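Local coordinates for protein ApaG (Shewanella oneidensis, PDB 1TZA), which is of unknown function but belongs to the ApaG family, an all-beta domain of the E-set clan that assembles here as a two-chain unit, at residues S7-V12 with I37-Q42; Y28-T33 with F117-P122; E41-L46 with V103-E108; T48-I53 with T60-G65; G98-V103 with F110-K115. All coordinates share one frame; numbering follows the deposited sequence.

Interaction 1: residues S7-V12 with I37-Q42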
# COMPACT_ATOMS: atom_id res chain seq x y z
N SER A 7 15.46 25.11 -2.50
CA SER A 7 16.38 24.15 -1.90
C SER A 7 15.92 22.69 -1.95
O SER A 7 16.74 21.78 -1.86
CB SER A 7 16.67 24.52 -0.44
OG SER A 7 15.51 24.41 0.36
N ILE A 8 14.62 22.47 -2.11
CA ILE A 8 14.12 21.10 -2.15
C ILE A 8 13.36 20.73 -3.43
O ILE A 8 12.48 21.46 -3.87
CB ILE A 8 13.21 20.84 -0.94
CG1 ILE A 8 13.95 21.20 0.34
CG2 ILE A 8 12.81 19.38 -0.90
CD1 ILE A 8 13.10 21.11 1.58
N ARG A 9 13.72 19.58 -4.00
CA ARG A 9 13.08 19.08 -5.22
C ARG A 9 12.38 17.76 -4.91
O ARG A 9 12.94 16.89 -4.25
CB ARG A 9 14.11 18.88 -6.33
CG ARG A 9 13.52 18.27 -7.60
CD ARG A 9 14.56 18.13 -8.71
NE ARG A 9 15.73 17.37 -8.29
CZ ARG A 9 16.57 16.77 -9.13
NH1 ARG A 9 16.36 16.83 -10.44
NH2 ARG A 9 17.62 16.10 -8.67
N VAL A 10 11.15 17.61 -5.40
CA VAL A 10 10.39 16.39 -5.16
C VAL A 10 10.14 15.58 -6.44
O VAL A 10 9.62 16.09 -7.43
CB VAL A 10 9.04 16.73 -4.48
CG1 VAL A 10 8.31 15.45 -4.12
CG2 VAL A 10 9.27 17.58 -3.24
N GLU A 11 10.53 14.31 -6.42
CA GLU A 11 10.36 13.41 -7.55
C GLU A 11 9.46 12.26 -7.11
O GLU A 11 9.54 11.80 -5.98
CB GLU A 11 11.72 12.89 -8.02
CG GLU A 11 12.67 14.01 -8.45
CD GLU A 11 14.03 13.50 -8.92
OE1 GLU A 11 14.81 14.31 -9.48
OE2 GLU A 11 14.33 12.31 -8.73
N VAL A 12 8.62 11.77 -8.01
CA VAL A 12 7.70 10.71 -7.62
C VAL A 12 7.37 9.70 -8.71
O VAL A 12 7.23 10.04 -9.89
CB VAL A 12 6.37 11.32 -7.12
CG1 VAL A 12 5.81 12.25 -8.17
CG2 VAL A 12 5.35 10.23 -6.80
N ILE A 37 14.70 15.53 -2.39
CA ILE A 37 16.11 15.91 -2.45
C ILE A 37 16.38 17.29 -1.88
O ILE A 37 15.75 18.28 -2.27
CB ILE A 37 16.62 15.88 -3.90
CG1 ILE A 37 16.20 14.57 -4.58
CG2 ILE A 37 18.14 15.99 -3.93
CD1 ILE A 37 16.51 14.54 -6.06
N ASN A 38 17.32 17.36 -0.94
CA ASN A 38 17.70 18.63 -0.34
C ASN A 38 18.98 19.10 -1.00
O ASN A 38 20.08 18.64 -0.67
CB ASN A 38 17.89 18.47 1.16
CG ASN A 38 18.48 19.71 1.80
OD1 ASN A 38 18.22 20.83 1.37
ND2 ASN A 38 19.27 19.51 2.85
N LEU A 39 18.83 20.03 -1.94
CA LEU A 39 19.95 20.59 -2.68
C LEU A 39 20.52 21.80 -1.95
O LEU A 39 21.46 22.44 -2.41
CB LEU A 39 19.49 20.98 -4.09
CG LEU A 39 18.93 19.84 -4.94
CD1 LEU A 39 18.36 20.38 -6.23
CD2 LEU A 39 20.03 18.83 -5.22
N GLY A 40 19.93 22.12 -0.79
CA GLY A 40 20.39 23.25 -0.01
C GLY A 40 21.75 23.03 0.63
O GLY A 40 22.31 21.94 0.58
N GLU A 41 22.29 24.08 1.24
CA GLU A 41 23.59 23.99 1.89
C GLU A 41 23.38 23.80 3.39
O GLU A 41 24.31 23.90 4.18
CB GLU A 41 24.40 25.27 1.64
CG GLU A 41 24.28 26.33 2.74
CD GLU A 41 22.89 26.94 2.87
OE1 GLU A 41 22.69 27.77 3.79
OE2 GLU A 41 21.99 26.61 2.05
N GLN A 42 22.14 23.51 3.76
CA GLN A 42 21.76 23.34 5.16
C GLN A 42 20.71 22.25 5.30
O GLN A 42 19.91 22.02 4.39
CB GLN A 42 21.24 24.69 5.65
CG GLN A 42 20.51 24.72 6.97
CD GLN A 42 20.10 26.14 7.32
OE1 GLN A 42 19.64 26.89 6.45
NE2 GLN A 42 20.26 26.53 8.58
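Arg9 and Ile37 face each other across the antiparallel beta hairpin of strands 8-19 and 28-38, in the three-stranded sheet of this all-beta domain. They form a hydrogen-bonded pair: Arg9 N donates to Ile37 O at 3.0 Å and Ile37 N to Arg9 O at 2.9 Å. Their side chains run side by side in the same direction, with Ile37 CD1 only 3.2 Å from Arg9 NH2. Glu11 OE1 sits over the centre of the guanidinium, 3.1 Å from Arg9 NH1, so this salt bridge works through charge rather than a directed N-H. At the open end of the hairpin, Leu39 N gives a short bond of 2.7 Å to Ser7 O. Asn38 lies on the other face with Ile8, its CG anti to the backbone N (chi1 171°). Its OD1 closes an Asx turn by accepting from Gly40 N, while ND2 reaches forward to Gln42 O and makes weak bonds to Ile75 O and Pro76 O. An alanine here would probably leave Gly40 N and Gln42 O without their side-chain mate and free the Asn38-Gly40 turn to shift. Across from that turn, Ser7 CB rests 4.0 Å from Gly40 CA, while Ser7 OG bonds to Leu4 O.

Interaction 2: residues Y28-T33 with F117-P122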
# COMPACT_ATOMS: atom_id res chain seq x y z
N TYR A 28 -9.39 1.09 -5.76
CA TYR A 28 -8.13 0.75 -6.40
C TYR A 28 -6.97 1.21 -5.52
O TYR A 28 -6.83 2.40 -5.24
CB TYR A 28 -8.05 1.41 -7.78
CG TYR A 28 -9.24 1.07 -8.65
CD1 TYR A 28 -10.41 1.82 -8.59
CD2 TYR A 28 -9.20 -0.02 -9.51
CE1 TYR A 28 -11.53 1.49 -9.37
CE2 TYR A 28 -10.30 -0.37 -10.29
CZ TYR A 28 -11.46 0.39 -10.21
OH TYR A 28 -12.55 0.04 -10.97
N LEU A 29 -6.15 0.25 -5.09
CA LEU A 29 -5.00 0.54 -4.22
C LEU A 29 -3.74 0.89 -5.01
O LEU A 29 -3.26 0.10 -5.83
CB LEU A 29 -4.71 -0.65 -3.29
CG LEU A 29 -3.42 -0.53 -2.46
CD1 LEU A 29 -3.56 0.63 -1.46
CD2 LEU A 29 -3.14 -1.82 -1.71
N PHE A 30 -3.21 2.07 -4.74
CA PHE A 30 -2.00 2.56 -5.40
C PHE A 30 -0.91 2.80 -4.37
O PHE A 30 -1.18 3.08 -3.21
CB PHE A 30 -2.27 3.89 -6.10
CG PHE A 30 -3.05 3.77 -7.38
CD1 PHE A 30 -2.41 3.45 -8.58
CD2 PHE A 30 -4.43 4.02 -7.39
CE1 PHE A 30 -3.13 3.37 -9.78
CE2 PHE A 30 -5.15 3.95 -8.58
CZ PHE A 30 -4.50 3.63 -9.78
N SER A 31 0.34 2.69 -4.81
CA SER A 31 1.45 3.00 -3.94
C SER A 31 2.18 4.13 -4.65
O SER A 31 2.11 4.24 -5.88
CB SER A 31 2.41 1.81 -3.80
OG SER A 31 3.13 1.57 -5.01
N TYR A 32 2.82 4.99 -3.87
CA TYR A 32 3.62 6.07 -4.43
C TYR A 32 4.92 6.16 -3.63
O TYR A 32 4.92 6.03 -2.40
CB TYR A 32 2.85 7.41 -4.43
CG TYR A 32 2.34 7.89 -3.10
CD1 TYR A 32 3.19 8.44 -2.15
CD2 TYR A 32 0.98 7.82 -2.80
CE1 TYR A 32 2.70 8.91 -0.93
CE2 TYR A 32 0.48 8.28 -1.60
CZ TYR A 32 1.35 8.83 -0.67
OH TYR A 32 0.85 9.30 0.53
N THR A 33 6.02 6.33 -4.35
CA THR A 33 7.34 6.44 -3.75
C THR A 33 7.86 7.84 -4.03
O THR A 33 8.15 8.20 -5.17
CB THR A 33 8.30 5.39 -4.34
OG1 THR A 33 7.78 4.08 -4.10
CG2 THR A 33 9.69 5.51 -3.70
N PHE A 117 0.82 14.56 -9.98
CA PHE A 117 1.22 13.32 -10.64
C PHE A 117 -0.01 12.42 -10.68
O PHE A 117 -0.90 12.51 -9.84
CB PHE A 117 2.40 12.65 -9.90
CG PHE A 117 2.11 12.31 -8.46
CD1 PHE A 117 1.47 11.11 -8.12
CD2 PHE A 117 2.50 13.17 -7.44
CE1 PHE A 117 1.22 10.78 -6.78
CE2 PHE A 117 2.25 12.85 -6.09
CZ PHE A 117 1.61 11.65 -5.76
N ARG A 118 -0.05 11.55 -11.68
CA ARG A 118 -1.17 10.65 -11.90
C ARG A 118 -1.11 9.32 -11.18
O ARG A 118 -0.06 8.89 -10.72
CB ARG A 118 -1.31 10.38 -13.39
CG ARG A 118 0.03 10.09 -14.07
CD ARG A 118 0.25 8.62 -14.42
NE ARG A 118 -0.51 8.23 -15.59
CZ ARG A 118 -0.12 7.29 -16.45
NH1 ARG A 118 1.03 6.66 -16.27
NH2 ARG A 118 -0.88 6.99 -17.50
N LEU A 119 -2.28 8.70 -11.11
CA LEU A 119 -2.44 7.38 -10.53
C LEU A 119 -3.30 6.73 -11.61
O LEU A 119 -4.37 7.22 -11.93
CB LEU A 119 -3.20 7.45 -9.20
CG LEU A 119 -2.45 8.12 -8.03
CD1 LEU A 119 -3.34 8.16 -6.79
CD2 LEU A 119 -1.18 7.36 -7.74
N ALA A 120 -2.82 5.65 -12.20
CA ALA A 120 -3.60 5.00 -13.24
C ALA A 120 -3.32 3.52 -13.34
O ALA A 120 -2.16 3.09 -13.23
CB ALA A 120 -3.36 5.69 -14.59
N THR A 121 -4.37 2.73 -13.54
CA THR A 121 -4.21 1.30 -13.68
C THR A 121 -3.56 1.14 -15.04
O THR A 121 -3.93 1.82 -15.98
CB THR A 121 -5.56 0.57 -13.64
OG1 THR A 121 -6.49 1.22 -14.53
CG2 THR A 121 -6.12 0.57 -12.22
N PRO A 122 -2.59 0.23 -15.16
CA PRO A 122 -1.93 0.05 -16.46
C PRO A 122 -2.86 -0.14 -17.66
O PRO A 122 -3.91 -0.79 -17.56
CB PRO A 122 -1.02 -1.15 -16.22
CG PRO A 122 -1.75 -1.93 -15.13
CD PRO A 122 -2.19 -0.82 -14.21
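Phe30 and Leu119 make the heart of this contact, where strand 28-38 of the three-stranded sheet meets strand 109-120 of the other sheet. Strand parts 28-33 and 117-120 run at 143°, their axes 8.3 Å apart at closest approach, a spacing that fits side chains between layers, not paired backbones. The CH-pi interaction comes first. Leu119 CB stands over the centre of the Phe30 ring, 3.9 Å from the centroid and 2° off the ring normal. Phe30 CG, anti to the carbonyl carbon (chi1 -75°), starts the ring toward Leu119. Ring and backbone meet at the rim: Phe30 CE1 lies 3.3 Å from Ala120 N, and Ala120 C and Thr121 N lie at the edge, in the plane of the ring. One aromatic face takes the leucine while its border follows the next peptides.

Plain apolar packing fills in around this. Leu119 CD2 turns back to Phe30 CB at 4.0 Å. On one flank Tyr28 CD2 touches Thr121 CG2 at 4.1 Å, and on the other Tyr32 CB approaches Phe117 CE1 at 4.4 Å. Outside the two segments, Tyr16 meets the Phe30 ring and Trp51 meets that of Tyr32, while Tyr28 OH bonds to Glu26.

The contact is apolar and largely van der Waals, with the CH-pi contact at its centre. Shape fit, not backbone register, probably governs how the two layers sit, as expected inside a beta sandwich.

Interaction 3: residues E41-L46 with V103-E108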
# COMPACT_ATOMS: atom_id res chain seq x y z
N GLU A 41 22.29 24.08 1.24
CA GLU A 41 23.59 23.99 1.89
C GLU A 41 23.38 23.80 3.39
O GLU A 41 24.31 23.90 4.18
CB GLU A 41 24.40 25.27 1.64
CG GLU A 41 24.28 26.33 2.74
CD GLU A 41 22.89 26.94 2.87
OE1 GLU A 41 22.69 27.77 3.79
OE2 GLU A 41 21.99 26.61 2.05
N GLN A 42 22.14 23.51 3.76
CA GLN A 42 21.76 23.34 5.16
C GLN A 42 20.71 22.25 5.30
O GLN A 42 19.91 22.02 4.39
CB GLN A 42 21.24 24.69 5.65
CG GLN A 42 20.51 24.72 6.97
CD GLN A 42 20.10 26.14 7.32
OE1 GLN A 42 19.64 26.89 6.45
NE2 GLN A 42 20.26 26.53 8.58
N ALA A 43 20.70 21.56 6.43
CA ALA A 43 19.74 20.48 6.66
C ALA A 43 18.31 21.00 6.66
O ALA A 43 18.05 22.14 7.05
CB ALA A 43 20.04 19.77 7.98
N ALA A 44 17.38 20.16 6.21
CA ALA A 44 15.96 20.51 6.16
C ALA A 44 15.13 19.37 6.74
O ALA A 44 15.31 18.21 6.37
CB ALA A 44 15.55 20.80 4.72
N LYS A 45 14.22 19.73 7.63
CA LYS A 45 13.36 18.75 8.29
C LYS A 45 11.93 18.83 7.79
O LYS A 45 11.30 19.89 7.81
CB LYS A 45 13.41 18.98 9.79
CG LYS A 45 12.63 17.99 10.63
CD LYS A 45 12.79 18.36 12.09
CE LYS A 45 12.01 17.43 12.98
NZ LYS A 45 12.11 17.87 14.40
N LEU A 46 11.41 17.68 7.36
CA LEU A 46 10.04 17.59 6.87
C LEU A 46 9.10 17.43 8.06
O LEU A 46 9.06 16.39 8.70
CB LEU A 46 9.91 16.39 5.92
CG LEU A 46 8.63 16.26 5.09
CD1 LEU A 46 8.86 15.28 3.94
CD2 LEU A 46 7.48 15.81 5.99
N VAL A 103 11.16 22.81 7.59
CA VAL A 103 11.77 23.73 8.53
C VAL A 103 13.27 23.51 8.41
O VAL A 103 13.73 22.36 8.34
CB VAL A 103 11.31 23.50 10.00
CG1 VAL A 103 11.63 22.08 10.44
CG2 VAL A 103 12.01 24.50 10.92
N SER A 104 14.03 24.59 8.34
CA SER A 104 15.48 24.50 8.19
C SER A 104 16.21 24.51 9.52
O SER A 104 15.65 24.86 10.56
CB SER A 104 16.00 25.65 7.33
OG SER A 104 15.83 26.89 7.99
N GLU A 105 17.48 24.11 9.48
CA GLU A 105 18.34 24.09 10.66
C GLU A 105 18.26 25.46 11.32
O GLU A 105 18.24 25.57 12.55
CB GLU A 105 19.79 23.81 10.24
CG GLU A 105 20.78 23.70 11.38
CD GLU A 105 20.84 22.29 11.96
OE1 GLU A 105 21.26 21.37 11.22
OE2 GLU A 105 20.48 22.11 13.14
N SER A 106 18.22 26.51 10.50
CA SER A 106 18.15 27.88 11.00
C SER A 106 16.79 28.20 11.61
O SER A 106 16.59 29.31 12.11
CB SER A 106 18.46 28.88 9.87
OG SER A 106 17.46 28.89 8.87
N GLY A 107 15.88 27.24 11.56
CA GLY A 107 14.55 27.43 12.13
C GLY A 107 13.49 28.01 11.22
O GLY A 107 12.32 28.08 11.59
N GLU A 108 13.88 28.41 10.01
CA GLU A 108 12.93 28.99 9.07
C GLU A 108 12.01 27.96 8.44
O GLU A 108 12.44 26.87 8.04
CB GLU A 108 13.67 29.78 7.98
CG GLU A 108 12.72 30.49 7.01
CD GLU A 108 13.44 31.28 5.94
OE1 GLU A 108 14.36 30.72 5.29
OE2 GLU A 108 13.09 32.47 5.73
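The flat amide of Gln42 and the carboxylate of Glu105 have planes 32° apart, and their side chains cross obliquely. They lie where strand 44-55 begins and strand 93-104 ends in the five-stranded sheet, beside a type I beta turn, Ser104 to Gly107. The amide nitrogen meets the turn: NE2 is 3.2 Å from Glu105 CB and also close to Ser106 N, two donors that cannot bond to each other as modelled. Gln42 CG, anti to the backbone N (chi1 167°), lies 3.5 Å from Glu105 CB, and the extended chain carries the amide on to the turn. An alanine here would probably open a gap beside Glu105 CB and Ser106 CB, leaving that side of the turn less firmly packed. Further along, backbone bonds take over. Glu105 N donates to Ala43 O at 3.2 Å; Lys45 N gives a nearly straight bond of 2.8 Å to Val103 O, and Val103 N returns one of 2.9 Å to Lys45 O. Beside this pair Val103 CG1 presses on Lys45 CB at 3.6 Å. The turn itself is closed by Gly107 N on Ser104 O and by the hydroxyls Ser104 OG and Ser106 OG, 2.7 Å apart.

Interaction 4: residues T48-I53 with T60-G65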
# COMPACT_ATOMS: atom_id res chain seq x y z
N THR A 48 5.43 18.57 8.11
CA THR A 48 4.05 18.26 7.73
C THR A 48 3.85 17.96 6.26
O THR A 48 4.71 18.23 5.42
CB THR A 48 3.10 19.42 8.06
OG1 THR A 48 3.48 20.56 7.27
CG2 THR A 48 3.14 19.78 9.53
N ARG A 49 2.69 17.41 5.95
CA ARG A 49 2.33 17.12 4.57
C ARG A 49 0.89 17.55 4.40
O ARG A 49 0.12 17.58 5.36
CB ARG A 49 2.48 15.64 4.25
CG ARG A 49 1.60 14.70 5.05
CD ARG A 49 1.68 13.28 4.50
NE ARG A 49 1.59 12.26 5.55
CZ ARG A 49 0.50 11.99 6.25
NH1 ARG A 49 -0.63 12.64 6.03
NH2 ARG A 49 0.55 11.06 7.19
N HIS A 50 0.54 17.90 3.18
CA HIS A 50 -0.82 18.31 2.86
C HIS A 50 -1.08 17.85 1.44
O HIS A 50 -0.52 18.38 0.49
CB HIS A 50 -0.97 19.83 2.97
CG HIS A 50 -2.33 20.32 2.57
ND1 HIS A 50 -3.49 19.85 3.14
CD2 HIS A 50 -2.71 21.23 1.64
CE1 HIS A 50 -4.53 20.43 2.57
NE2 HIS A 50 -4.08 21.27 1.66
N TRP A 51 -1.93 16.83 1.32
CA TRP A 51 -2.27 16.25 0.03
C TRP A 51 -3.65 16.66 -0.46
O TRP A 51 -4.53 17.01 0.32
CB TRP A 51 -2.23 14.72 0.12
CG TRP A 51 -0.88 14.09 0.27
CD1 TRP A 51 -0.42 13.36 1.33
CD2 TRP A 51 0.16 14.04 -0.72
NE1 TRP A 51 0.83 12.86 1.06
CE2 TRP A 51 1.21 13.26 -0.19
CE3 TRP A 51 0.30 14.59 -2.01
CZ2 TRP A 51 2.39 13.01 -0.90
CZ3 TRP A 51 1.47 14.33 -2.72
CH2 TRP A 51 2.50 13.55 -2.16
N ILE A 52 -3.81 16.62 -1.77
CA ILE A 52 -5.08 16.89 -2.43
C ILE A 52 -5.16 15.74 -3.41
O ILE A 52 -4.35 15.62 -4.33
CB ILE A 52 -5.09 18.25 -3.18
CG1 ILE A 52 -5.18 19.40 -2.18
CG2 ILE A 52 -6.28 18.31 -4.14
CD1 ILE A 52 -3.89 19.69 -1.46
N ILE A 53 -6.13 14.87 -3.19
CA ILE A 53 -6.31 13.69 -4.01
C ILE A 53 -7.62 13.80 -4.77
O ILE A 53 -8.68 14.04 -4.18
CB ILE A 53 -6.32 12.44 -3.11
CG1 ILE A 53 -5.05 12.46 -2.23
CG2 ILE A 53 -6.39 11.17 -3.95
CD1 ILE A 53 -5.04 11.42 -1.12
N THR A 60 -12.65 15.22 -4.72
CA THR A 60 -11.39 15.28 -4.00
C THR A 60 -11.44 14.99 -2.51
O THR A 60 -12.47 15.17 -1.86
CB THR A 60 -10.73 16.66 -4.17
OG1 THR A 60 -11.41 17.61 -3.35
CG2 THR A 60 -10.79 17.12 -5.62
N SER A 61 -10.31 14.53 -1.99
CA SER A 61 -10.13 14.24 -0.58
C SER A 61 -8.89 15.04 -0.20
O SER A 61 -8.09 15.39 -1.07
CB SER A 61 -9.84 12.75 -0.35
OG SER A 61 -10.88 11.95 -0.85
N GLU A 62 -8.73 15.35 1.07
CA GLU A 62 -7.57 16.11 1.49
C GLU A 62 -6.96 15.41 2.68
O GLU A 62 -7.66 15.02 3.61
CB GLU A 62 -7.98 17.54 1.87
CG GLU A 62 -7.13 18.63 1.24
CD GLU A 62 -7.60 20.04 1.59
OE1 GLU A 62 -7.54 20.42 2.79
OE2 GLU A 62 -8.03 20.78 0.68
N VAL A 63 -5.64 15.23 2.65
CA VAL A 63 -4.97 14.57 3.76
C VAL A 63 -3.94 15.52 4.33
O VAL A 63 -3.13 16.08 3.61
CB VAL A 63 -4.26 13.29 3.30
CG1 VAL A 63 -3.50 12.67 4.47
CG2 VAL A 63 -5.29 12.31 2.75
N GLN A 64 -4.00 15.72 5.65
CA GLN A 64 -3.08 16.61 6.33
C GLN A 64 -2.57 15.90 7.58
O GLN A 64 -3.35 15.29 8.31
CB GLN A 64 -3.81 17.90 6.73
CG GLN A 64 -3.14 19.19 6.26
CD GLN A 64 -2.22 19.81 7.31
OE1 GLN A 64 -1.13 19.31 7.58
NE2 GLN A 64 -2.67 20.91 7.92
N GLY A 65 -1.26 15.96 7.81
CA GLY A 65 -0.70 15.30 8.98
C GLY A 65 0.74 15.68 9.26
O GLY A 65 1.34 16.46 8.54
O HOH W 1 -2.77 12.19 8.62
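In the beta hairpin of strands 44-55 and 60-66, Trp51 and Val63 form the central antiparallel pair. Trp51 N donates to Val63 O at 2.7 Å and Val63 N to Trp51 O at 3.1 Å; Arg49 with Gly65 and Ile53 with Ser61 are bonded in the same two-way fashion. Val63 CB lies at the edge of the Trp51 ring. The two methyls of Val63 part: CG1, anti to the backbone N (chi1 177°), reaches Arg49 NH1 at 3.3 Å, while CG2 meets Ile53 CD1 at 4.0 Å. Within this chain, strand 60-66 edges the five-stranded sheet, 44-55 continuing it inward to 93-104, and the hairpin meets the second subunit. There Arg49 NE salt-bridges Glu18 of that subunit, Arg49 NH2 bonds to its Gln19 O, and Gln64 adds backbone bonds. A water donates to Gln64 O and takes a weak bond from Arg49 NH1. At Gly65 a side chain would crowd Arg49 NH1. On the opposite face His50 meets Glu62, with OE1 in the plane of the imidazole at its edge, 3.0 Å from CE1, and the carboxylate turned 80° to the ring. His50 ND1 is buried against the Gln64 chain with no partner in the model.

Interaction 5: residues G98-V103 with F110-K115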
# COMPACT_ATOMS: atom_id res chain seq x y z
N GLY A 98 0.29 18.61 -3.75
CA GLY A 98 0.24 19.22 -2.43
C GLY A 98 1.56 19.84 -2.01
O GLY A 98 2.35 20.28 -2.85
N THR A 99 1.80 19.88 -0.70
CA THR A 99 3.03 20.46 -0.18
C THR A 99 3.49 19.79 1.10
O THR A 99 2.71 19.13 1.78
CB THR A 99 2.87 21.96 0.11
OG1 THR A 99 1.86 22.14 1.10
CG2 THR A 99 2.47 22.72 -1.15
N TYR A 100 4.77 19.97 1.40
CA TYR A 100 5.38 19.44 2.61
C TYR A 100 5.79 20.66 3.41
O TYR A 100 6.39 21.59 2.86
CB TYR A 100 6.64 18.63 2.27
CG TYR A 100 6.38 17.29 1.65
CD1 TYR A 100 5.46 16.40 2.21
CD2 TYR A 100 7.08 16.87 0.52
CE1 TYR A 100 5.25 15.13 1.66
CE2 TYR A 100 6.89 15.61 -0.03
CZ TYR A 100 5.97 14.74 0.55
OH TYR A 100 5.80 13.47 0.03
N GLY A 101 5.47 20.68 4.70
CA GLY A 101 5.86 21.82 5.52
C GLY A 101 7.27 21.58 6.02
O GLY A 101 7.48 20.77 6.92
N MSE A 102 8.25 22.27 5.43
CA MSE A 102 9.65 22.10 5.83
C MSE A 102 10.12 23.15 6.83
O MSE A 102 9.57 24.24 6.91
CB MSE A 102 10.58 22.18 4.61
CG MSE A 102 10.17 21.36 3.39
SE MSE A 102 10.29 19.45 3.65
CE MSE A 102 12.12 19.32 4.30
N VAL A 103 11.16 22.81 7.59
CA VAL A 103 11.77 23.73 8.53
C VAL A 103 13.27 23.51 8.41
O VAL A 103 13.73 22.36 8.34
CB VAL A 103 11.31 23.50 10.00
CG1 VAL A 103 11.63 22.08 10.44
CG2 VAL A 103 12.01 24.50 10.92
N PHE A 110 9.32 26.79 5.46
CA PHE A 110 9.00 26.99 4.05
C PHE A 110 8.31 25.75 3.50
O PHE A 110 8.22 24.73 4.19
CB PHE A 110 10.26 27.30 3.24
CG PHE A 110 11.27 26.21 3.25
CD1 PHE A 110 12.01 25.93 4.40
CD2 PHE A 110 11.51 25.46 2.10
CE1 PHE A 110 12.97 24.92 4.40
CE2 PHE A 110 12.48 24.44 2.09
CZ PHE A 110 13.21 24.18 3.24
N ASN A 111 7.84 25.82 2.27
CA ASN A 111 7.15 24.69 1.67
C ASN A 111 7.85 24.08 0.47
O ASN A 111 8.42 24.79 -0.35
CB ASN A 111 5.73 25.08 1.27
CG ASN A 111 4.90 25.57 2.45
OD1 ASN A 111 4.73 24.86 3.44
ND2 ASN A 111 4.39 26.79 2.34
N ALA A 112 7.80 22.76 0.39
CA ALA A 112 8.36 22.01 -0.72
C ALA A 112 7.14 21.61 -1.53
O ALA A 112 6.28 20.88 -1.04
CB ALA A 112 9.11 20.78 -0.22
N ILE A 113 7.04 22.11 -2.76
CA ILE A 113 5.90 21.80 -3.61
C ILE A 113 5.98 20.40 -4.19
O ILE A 113 7.05 19.93 -4.56
CB ILE A 113 5.79 22.80 -4.78
CG1 ILE A 113 5.75 24.23 -4.23
CG2 ILE A 113 4.52 22.53 -5.59
CD1 ILE A 113 5.87 25.29 -5.30
N ILE A 114 4.83 19.75 -4.26
CA ILE A 114 4.72 18.42 -4.82
C ILE A 114 3.84 18.57 -6.06
O ILE A 114 2.62 18.65 -5.96
CB ILE A 114 4.05 17.44 -3.83
CG1 ILE A 114 4.81 17.45 -2.50
CG2 ILE A 114 4.06 16.04 -4.42
CD1 ILE A 114 4.00 16.92 -1.32
N LYS A 115 4.48 18.61 -7.23
CA LYS A 115 3.77 18.76 -8.50
C LYS A 115 2.74 17.67 -8.68
O LYS A 115 2.88 16.56 -8.17
CB LYS A 115 4.76 18.71 -9.67
CG LYS A 115 5.86 19.75 -9.61
CD LYS A 115 5.31 21.16 -9.63
CE LYS A 115 6.44 22.20 -9.60
NZ LYS A 115 5.94 23.60 -9.48
O HOH W 2 2.60 22.55 3.59
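Ile114 and Tyr100 cross at about a right angle, the isoleucine tip set squarely on the ring. Ile114 CD1 stands 3.4 Å from the centroid of Tyr100, 10° off the normal, so the methyl is a bump against the middle of a flat wall. A second flat wall is Phe110, whose CG takes the crowded position between backbone N and carbonyl carbon (chi1 62°). Met102, modelled as selenomethionine, lays its CB over one face of the Phe110 ring, 3.7 Å from the centroid and displaced toward the rim. Its chain bends twice beyond CG and leads its methyl CE to Ile8 on strand 8-19. Ala112 fills the dip between Met102 and Tyr100: its CB is 3.8 Å from Met102 CG and 4.1 Å from Tyr100 CB. All this sits on the inward face of the antiparallel beta hairpin made by strands 93-104 and 109-120, where Ile8 packs on Met102, Phe110 and Ala112 and where Tyr100 OH bonds to Tyr83 OH. Six backbone bonds join the strands; the shortest is 2.8 Å, from Met102 N to Phe110 O. Next to Ile114, Gly98 adopts a backbone conformation that a side chain would strain, and its O touches Ile114 CB at 3.5 Å. On the outer face, a water links Thr99 OG1, at 2.6 Å, with Asn111 OD1.

Interaction 2 is the buried contact, joining the two sheets by side chains alone; the other four are backbone-bonded antiparallel pairs. Interactions 1, 4 and 5 are hairpins, the last two in the five-stranded sheet and knit together by bonds between Thr48 and Gly101 and between His50 and Thr99, while interaction 3 pairs strands 44-55 and 93-104 near one end. Interactions 1 and 3 share Glu41 and Gln42 and lie by exposed loops, where turn bonds and charged groups appear; 4 and 5 have one buried and one more open face. Ile8 of interaction 1 reaches across to Met102 and Phe110 of interaction 5; Trp51 of interaction 4 packs on Tyr32 and Phe117 of interaction 2. Interactions 2 and 4 meet the second subunit.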